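Local structure of epimerase domain-containing protein (Bacillus cereus HuA2-4, 6ZLK) at residues Y176-F190 and R213-T225. The protein interconverts UDP-glucuronic acid and UDP-galacturonic acid by epimerisation at C4 of the sugar, with NAD as bound cofactor. Residues are numbered along the deposited sequence; the frame is centred on the assembly and turned at random.
Sequences YFTVYGPRQRPDMAF and RDFTYIDDCIRGT. With UGA (uridine-5'-diphosphate-glucuronic acid), chain F.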
loop_
_atom_site.group_PDB
_atom_site.type_symbol
_atom_site.label_atom_id
_atom_site.label_comp_id
_atom_site.label_asym_id
_atom_site.label_seq_id
_atom_site.Cartn_x
_atom_site.Cartn_y
_atom_site.Cartn_z
ATOM N N TYR A 176 4.184 13.911 8.531
ATOM C CA TYR A 176 4.718 15.267 8.250
ATOM C C TYR A 176 4.040 15.926 7.050
ATOM O O TYR A 176 3.733 15.293 6.058
ATOM C CB TYR A 176 6.198 15.117 7.910
ATOM C CG TYR A 176 7.146 14.671 8.998
ATOM C CD1 TYR A 176 6.830 14.589 10.351
ATOM C CD2 TYR A 176 8.415 14.256 8.627
ATOM C CE1 TYR A 176 7.755 14.203 11.295
ATOM C CE2 TYR A 176 9.335 13.810 9.560
ATOM C CZ TYR A 176 9.033 13.827 10.904
ATOM O OH TYR A 176 9.979 13.419 11.819
ATOM N N PHE A 177 3.892 17.240 7.141
ATOM C CA PHE A 177 3.463 18.137 6.047
ATOM C C PHE A 177 4.624 19.040 5.619
ATOM O O PHE A 177 5.206 19.853 6.407
ATOM C CB PHE A 177 2.289 18.981 6.511
ATOM C CG PHE A 177 1.000 18.222 6.723
ATOM C CD1 PHE A 177 0.880 17.185 7.632
ATOM C CD2 PHE A 177 -0.085 18.544 5.932
ATOM C CE1 PHE A 177 -0.311 16.488 7.726
ATOM C CE2 PHE A 177 -1.296 17.867 6.047
ATOM C CZ PHE A 177 -1.397 16.818 6.936
ATOM N N THR A 178 4.951 18.925 4.361
ATOM C CA THR A 178 5.963 19.677 3.588
ATOM C C THR A 178 6.955 20.371 4.518
ATOM O O THR A 178 6.832 21.564 4.778
ATOM C CB THR A 178 5.311 20.621 2.573
ATOM O OG1 THR A 178 4.312 19.859 1.866
ATOM C CG2 THR A 178 6.385 21.124 1.628
ATOM N N VAL A 179 8.047 19.677 4.786
ATOM C CA VAL A 179 9.037 20.245 5.730
ATOM C C VAL A 179 10.019 21.122 4.948
ATOM O O VAL A 179 10.438 20.761 3.845
ATOM C CB VAL A 179 9.730 19.107 6.495
ATOM C CG1 VAL A 179 10.744 19.628 7.485
ATOM C CG2 VAL A 179 8.677 18.228 7.164
ATOM N N TYR A 180 10.420 22.254 5.530
ATOM C CA TYR A 180 11.379 23.138 4.847
ATOM C C TYR A 180 12.374 23.652 5.880
ATOM O O TYR A 180 12.211 23.475 7.103
ATOM C CB TYR A 180 10.635 24.225 4.099
ATOM C CG TYR A 180 10.172 25.323 5.011
ATOM C CD1 TYR A 180 9.039 25.186 5.787
ATOM C CD2 TYR A 180 10.880 26.500 5.114
ATOM C CE1 TYR A 180 8.622 26.204 6.642
ATOM C CE2 TYR A 180 10.492 27.520 5.956
ATOM C CZ TYR A 180 9.350 27.392 6.708
ATOM O OH TYR A 180 9.073 28.417 7.563
ATOM N N GLY A 181 13.424 24.282 5.368
ATOM C CA GLY A 181 14.436 24.902 6.237
ATOM C C GLY A 181 15.813 24.595 5.715
ATOM O O GLY A 181 15.987 23.970 4.661
ATOM N N PRO A 182 16.813 25.020 6.499
ATOM C CA PRO A 182 18.188 24.650 6.212
ATOM C C PRO A 182 18.281 23.146 5.982
ATOM O O PRO A 182 17.642 22.394 6.742
ATOM C CB PRO A 182 18.928 25.124 7.475
ATOM C CG PRO A 182 18.098 26.245 7.979
ATOM C CD PRO A 182 16.687 25.738 7.762
ATOM N N ARG A 183 19.075 22.706 5.016
ATOM C CA ARG A 183 19.377 21.293 4.621
ATOM C C ARG A 183 18.231 20.703 3.813
ATOM O O ARG A 183 18.265 19.530 3.501
ATOM C CB ARG A 183 19.733 20.371 5.782
ATOM C CG ARG A 183 20.830 20.894 6.681
ATOM C CD ARG A 183 21.208 19.735 7.605
ATOM N NE ARG A 183 21.920 20.316 8.696
ATOM C CZ ARG A 183 22.175 19.715 9.823
ATOM N NH1 ARG A 183 21.768 18.473 10.037
ATOM N NH2 ARG A 183 22.877 20.352 10.731
ATOM N N GLN A 184 17.192 21.482 3.531
ATOM C CA GLN A 184 16.085 20.927 2.718
ATOM C C GLN A 184 16.594 20.278 1.442
ATOM O O GLN A 184 17.554 20.723 0.849
ATOM C CB GLN A 184 15.074 21.992 2.378
ATOM C CG GLN A 184 13.804 21.439 1.808
ATOM C CD GLN A 184 12.884 22.462 1.199
ATOM O OE1 GLN A 184 13.285 23.410 0.505
ATOM N NE2 GLN A 184 11.604 22.307 1.480
ATOM N N ARG A 185 16.032 19.147 1.077
ATOM C CA ARG A 185 16.511 18.390 -0.102
ATOM C C ARG A 185 16.517 19.312 -1.328
ATOM O O ARG A 185 15.576 20.086 -1.544
ATOM C CB ARG A 185 15.635 17.156 -0.382
ATOM C CG ARG A 185 15.330 16.244 0.794
ATOM C CD ARG A 185 14.825 14.943 0.234
ATOM N NE ARG A 185 13.751 15.090 -0.747
ATOM C CZ ARG A 185 12.428 15.122 -0.499
ATOM N NH1 ARG A 185 11.937 14.937 0.715
ATOM N NH2 ARG A 185 11.580 15.245 -1.510
ATOM N N PRO A 186 17.485 19.174 -2.251
ATOM C CA PRO A 186 17.522 19.990 -3.469
ATOM C C PRO A 186 16.383 19.792 -4.482
ATOM O O PRO A 186 16.256 20.631 -5.393
ATOM C CB PRO A 186 18.848 19.667 -4.145
ATOM C CG PRO A 186 19.502 18.646 -3.311
ATOM C CD PRO A 186 18.728 18.410 -2.035
ATOM N N ASP A 187 15.578 18.737 -4.341
ATOM C CA ASP A 187 14.434 18.496 -5.257
ATOM C C ASP A 187 13.211 19.259 -4.750
ATOM O O ASP A 187 12.235 19.294 -5.464
ATOM C CB ASP A 187 14.140 17.002 -5.451
ATOM C CG ASP A 187 13.764 16.244 -4.188
ATOM O OD1 ASP A 187 14.490 16.344 -3.226
ATOM O OD2 ASP A 187 12.718 15.565 -4.186
ATOM N N MET A 188 13.239 19.784 -3.528
ATOM C CA MET A 188 12.022 20.436 -2.977
ATOM C C MET A 188 11.886 21.867 -3.445
ATOM O O MET A 188 12.823 22.489 -3.943
ATOM C CB MET A 188 12.055 20.322 -1.450
ATOM C CG MET A 188 11.885 18.887 -1.029
ATOM S SD MET A 188 11.562 18.756 0.762
ATOM C CE MET A 188 9.856 19.219 0.902
ATOM N N ALA A 189 10.682 22.398 -3.379
ATOM C CA ALA A 189 10.346 23.678 -3.989
ATOM C C ALA A 189 11.237 24.780 -3.441
ATOM O O ALA A 189 11.769 25.602 -4.233
ATOM C CB ALA A 189 8.915 24.033 -3.746
ATOM N N PHE A 190 11.319 24.951 -2.142
ATOM C CA PHE A 190 11.972 26.165 -1.615
ATOM C C PHE A 190 13.439 26.157 -2.004
ATOM O O PHE A 190 13.972 27.230 -2.313
ATOM C CB PHE A 190 11.796 26.313 -0.103
ATOM C CG PHE A 190 10.379 26.585 0.351
ATOM C CD1 PHE A 190 9.319 26.639 -0.540
ATOM C CD2 PHE A 190 10.136 26.755 1.699
ATOM C CE1 PHE A 190 8.031 26.843 -0.082
ATOM C CE2 PHE A 190 8.851 26.975 2.156
ATOM C CZ PHE A 190 7.807 27.058 1.252
ATOM N N ARG A 213 0.375 24.740 0.682
ATOM C CA ARG A 213 0.852 23.671 1.549
ATOM C C ARG A 213 0.903 24.178 2.989
ATOM O O ARG A 213 1.097 25.385 3.249
ATOM C CB ARG A 213 2.285 23.226 1.210
ATOM C CG ARG A 213 2.470 22.611 -0.165
ATOM C CD ARG A 213 1.769 21.269 -0.241
ATOM N NE ARG A 213 1.938 20.584 -1.542
ATOM C CZ ARG A 213 1.051 20.587 -2.543
ATOM N NH1 ARG A 213 -0.057 21.306 -2.473
ATOM N NH2 ARG A 213 1.253 19.811 -3.613
ATOM N N ASP A 214 0.774 23.223 3.869
ATOM C CA ASP A 214 1.004 23.419 5.318
ATOM C C ASP A 214 2.490 23.225 5.585
ATOM O O ASP A 214 2.898 22.219 6.159
ATOM C CB ASP A 214 0.208 22.374 6.080
ATOM C CG ASP A 214 0.101 22.767 7.527
ATOM O OD1 ASP A 214 0.913 23.633 7.964
ATOM O OD2 ASP A 214 -0.871 22.280 8.163
ATOM N N PHE A 215 3.262 24.203 5.212
ATOM C CA PHE A 215 4.722 24.102 5.292
ATOM C C PHE A 215 5.140 24.047 6.753
ATOM O O PHE A 215 4.692 24.854 7.580
ATOM C CB PHE A 215 5.307 25.345 4.673
ATOM C CG PHE A 215 5.107 25.430 3.183
ATOM C CD1 PHE A 215 5.714 24.525 2.327
ATOM C CD2 PHE A 215 4.279 26.408 2.654
ATOM C CE1 PHE A 215 5.546 24.613 0.950
ATOM C CE2 PHE A 215 4.104 26.502 1.273
ATOM C CZ PHE A 215 4.744 25.609 0.430
ATOM N N THR A 216 5.976 23.083 7.066
ATOM C CA THR A 216 6.426 22.801 8.440
ATOM C C THR A 216 7.914 23.144 8.524
ATOM O O THR A 216 8.734 22.466 7.948
ATOM C CB THR A 216 6.140 21.380 8.909
ATOM O OG1 THR A 216 4.764 21.059 8.629
ATOM C CG2 THR A 216 6.484 21.228 10.376
ATOM N N TYR A 217 8.258 24.133 9.333
ATOM C CA TYR A 217 9.678 24.479 9.509
ATOM C C TYR A 217 10.360 23.315 10.221
ATOM O O TYR A 217 9.823 22.665 11.142
ATOM C CB TYR A 217 9.874 25.761 10.329
ATOM C CG TYR A 217 11.327 26.135 10.369
ATOM C CD1 TYR A 217 11.942 26.567 9.194
ATOM C CD2 TYR A 217 12.048 26.168 11.548
ATOM C CE1 TYR A 217 13.293 26.878 9.169
ATOM C CE2 TYR A 217 13.392 26.498 11.543
ATOM C CZ TYR A 217 13.983 26.920 10.370
ATOM O OH TYR A 217 15.324 27.197 10.347
ATOM N N ILE A 218 11.578 23.017 9.783
ATOM C CA ILE A 218 12.312 21.830 10.253
ATOM C C ILE A 218 12.399 21.800 11.783
ATOM O O ILE A 218 12.219 20.722 12.358
ATOM C CB ILE A 218 13.691 21.779 9.587
ATOM C CG1 ILE A 218 14.472 20.550 10.032
ATOM C CG2 ILE A 218 14.495 23.064 9.837
ATOM C CD1 ILE A 218 13.856 19.193 9.732
ATOM N N ASP A 219 12.699 22.920 12.458
ATOM C CA ASP A 219 12.787 22.906 13.945
ATOM C C ASP A 219 11.426 22.572 14.573
ATOM O O ASP A 219 11.471 21.874 15.655
ATOM C CB ASP A 219 13.318 24.199 14.525
ATOM C CG ASP A 219 14.744 24.509 14.146
ATOM O OD1 ASP A 219 15.426 23.627 13.599
ATOM O OD2 ASP A 219 15.154 25.663 14.426
ATOM N N ASP A 220 10.325 22.945 13.954
ATOM C CA ASP A 220 8.987 22.562 14.460
ATOM C C ASP A 220 8.822 21.052 14.326
ATOM O O ASP A 220 8.400 20.381 15.274
ATOM C CB ASP A 220 7.910 23.409 13.808
ATOM C CG ASP A 220 7.812 24.832 14.360
ATOM O OD1 ASP A 220 7.997 24.970 15.622
ATOM O OD2 ASP A 220 7.486 25.768 13.578
ATOM N N CYS A 221 9.056 20.571 13.103
ATOM C CA CYS A 221 9.012 19.140 12.778
ATOM C C CYS A 221 9.807 18.350 13.838
ATOM O O CYS A 221 9.332 17.353 14.398
ATOM C CB CYS A 221 9.587 18.948 11.384
ATOM S SG CYS A 221 9.850 17.199 10.993
ATOM N N ILE A 222 11.045 18.736 14.098
ATOM C CA ILE A 222 11.932 17.978 15.003
ATOM C C ILE A 222 11.414 18.084 16.459
ATOM O O ILE A 222 11.405 17.043 17.132
ATOM C CB ILE A 222 13.381 18.459 14.856
ATOM C CG1 ILE A 222 13.897 18.151 13.454
ATOM C CG2 ILE A 222 14.286 17.916 15.963
ATOM C CD1 ILE A 222 13.851 16.714 13.038
ATOM N N ARG A 223 10.894 19.234 16.891
ATOM C CA ARG A 223 10.310 19.338 18.258
ATOM C C ARG A 223 9.112 18.396 18.387
ATOM O O ARG A 223 9.028 17.674 19.407
ATOM C CB ARG A 223 9.860 20.769 18.585
ATOM C CG ARG A 223 11.025 21.622 19.023
ATOM C CD ARG A 223 10.571 23.001 19.479
ATOM N NE ARG A 223 10.207 23.885 18.381
ATOM C CZ ARG A 223 11.048 24.730 17.780
ATOM N NH1 ARG A 223 12.329 24.796 18.151
ATOM N NH2 ARG A 223 10.621 25.494 16.790
ATOM N N GLY A 224 8.258 18.298 17.356
ATOM C CA GLY A 224 7.155 17.325 17.423
ATOM C C GLY A 224 7.656 15.899 17.458
ATOM O O GLY A 224 7.124 15.004 18.179
ATOM N N THR A 225 8.687 15.636 16.663
ATOM C CA THR A 225 9.215 14.280 16.513
ATOM C C THR A 225 9.849 13.820 17.841
ATOM O O THR A 225 9.628 12.651 18.247
ATOM C CB THR A 225 10.141 14.265 15.297
ATOM O OG1 THR A 225 9.450 14.669 14.110
ATOM C CG2 THR A 225 10.775 12.913 15.120
HETATM C "C1'" UGA F . 7.119 17.320 0.245
HETATM C "C2'" UGA F . 8.241 16.294 0.215
HETATM O "O2'" UGA F . 8.897 16.411 -1.042
HETATM C "C3'" UGA F . 7.742 14.879 0.386
HETATM O "O3'" UGA F . 8.886 14.047 0.596
HETATM C "C4'" UGA F . 6.773 14.748 1.549
HETATM O "O4'" UGA F . 6.212 13.429 1.533
HETATM C "C5'" UGA F . 5.660 15.802 1.427
HETATM O "O5'" UGA F . 6.246 17.104 1.339
HETATM C "C6'" UGA F . 4.624 15.845 2.563
HETATM O "O'P" UGA F . 4.236 14.820 3.076
HETATM O "O'Q" UGA F . 4.158 16.901 2.895
HETATM P PB UGA F . 5.678 18.541 -1.580
HETATM O O1B UGA F . 4.583 19.037 -0.736
HETATM O O2B UGA F . 5.454 18.168 -3.003
HETATM O O3B UGA F . 6.470 17.269 -1.008
HETATM O O3A UGA F . 6.846 19.622 -1.463
HETATM P PA UGA F . 7.687 20.548 -2.454
HETATM O O1A UGA F . 8.507 19.678 -3.301
HETATM O O2A UGA F . 8.317 21.584 -1.618
HETATM O O5D UGA F . 6.535 21.206 -3.371
HETATM C C5D UGA F . 5.544 22.079 -2.865
HETATM C C4D UGA F . 4.833 22.698 -4.030
HETATM O O4D UGA F . 5.770 23.409 -4.875
HETATM C C3D UGA F . 4.112 21.704 -4.946
HETATM O O3D UGA F . 2.789 22.231 -5.077
HETATM C C2D UGA F . 4.897 21.738 -6.260
HETATM O O2D UGA F . 4.016 21.784 -7.370
HETATM C C1D UGA F . 5.550 23.114 -6.237
HETATM N N1 UGA F . 6.841 23.194 -6.935
HETATM C C6 UGA F . 7.876 22.354 -6.629
HETATM C C2 UGA F . 6.994 24.260 -7.812
HETATM O O2 UGA F . 6.083 25.021 -8.120
HETATM N N3 UGA F . 8.246 24.391 -8.319
HETATM C C4 UGA F . 9.333 23.589 -8.063
HETATM O O4 UGA F . 10.386 23.836 -8.646
HETATM C C5 UGA F . 9.094 22.492 -7.162
#
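The ring of F215 is clamped between R213 CB on one face and F190 on the other, where F190 CZ stands over its centre, 3.3 Å from F215 CE1; the two ring planes meet at 44°. F190 CE2 also lies over the rim of Y180, whose opposite face receives the edge of Y217, an edge-to-face pair with planes at 67°. The Y180 ring reaches both neighbours because CG sits between its backbone N and carbonyl carbon (chi1 79°). The backbones of strands 171-180 and 212-217 run parallel within the Rossmann-type sheet of the epimerase family: T216 N donates to T178 O (2.9 Å), T216 O receives Y180 N, and Y180 O takes I218 N at the first turn of helix 218-230. T216 OG1 also ties down F177, in the break of strand 171-180, meeting a lone pair of F177 O in the carbonyl plane at 2.6 Å. Farther along that helix, C221 SG rests over the face of Y176, 3.6 Å from the ring centroid, while Y176 OH donates to T225 OG1 (2.7 Å). The packing thins toward partly exposed P182, which lays CD against Y217 OH (3.3 Å) and the I218 methyl CG2. At the substrate, T178 N donates to carboxylate oxygen O'Q of UDP-glucuronic acid (2.6 Å), and R213 NE to its phosphate oxygen O1B (3.2 Å) or, when the other sugar nucleotide, probably UDP-galacturonic acid, is bound, to O2B.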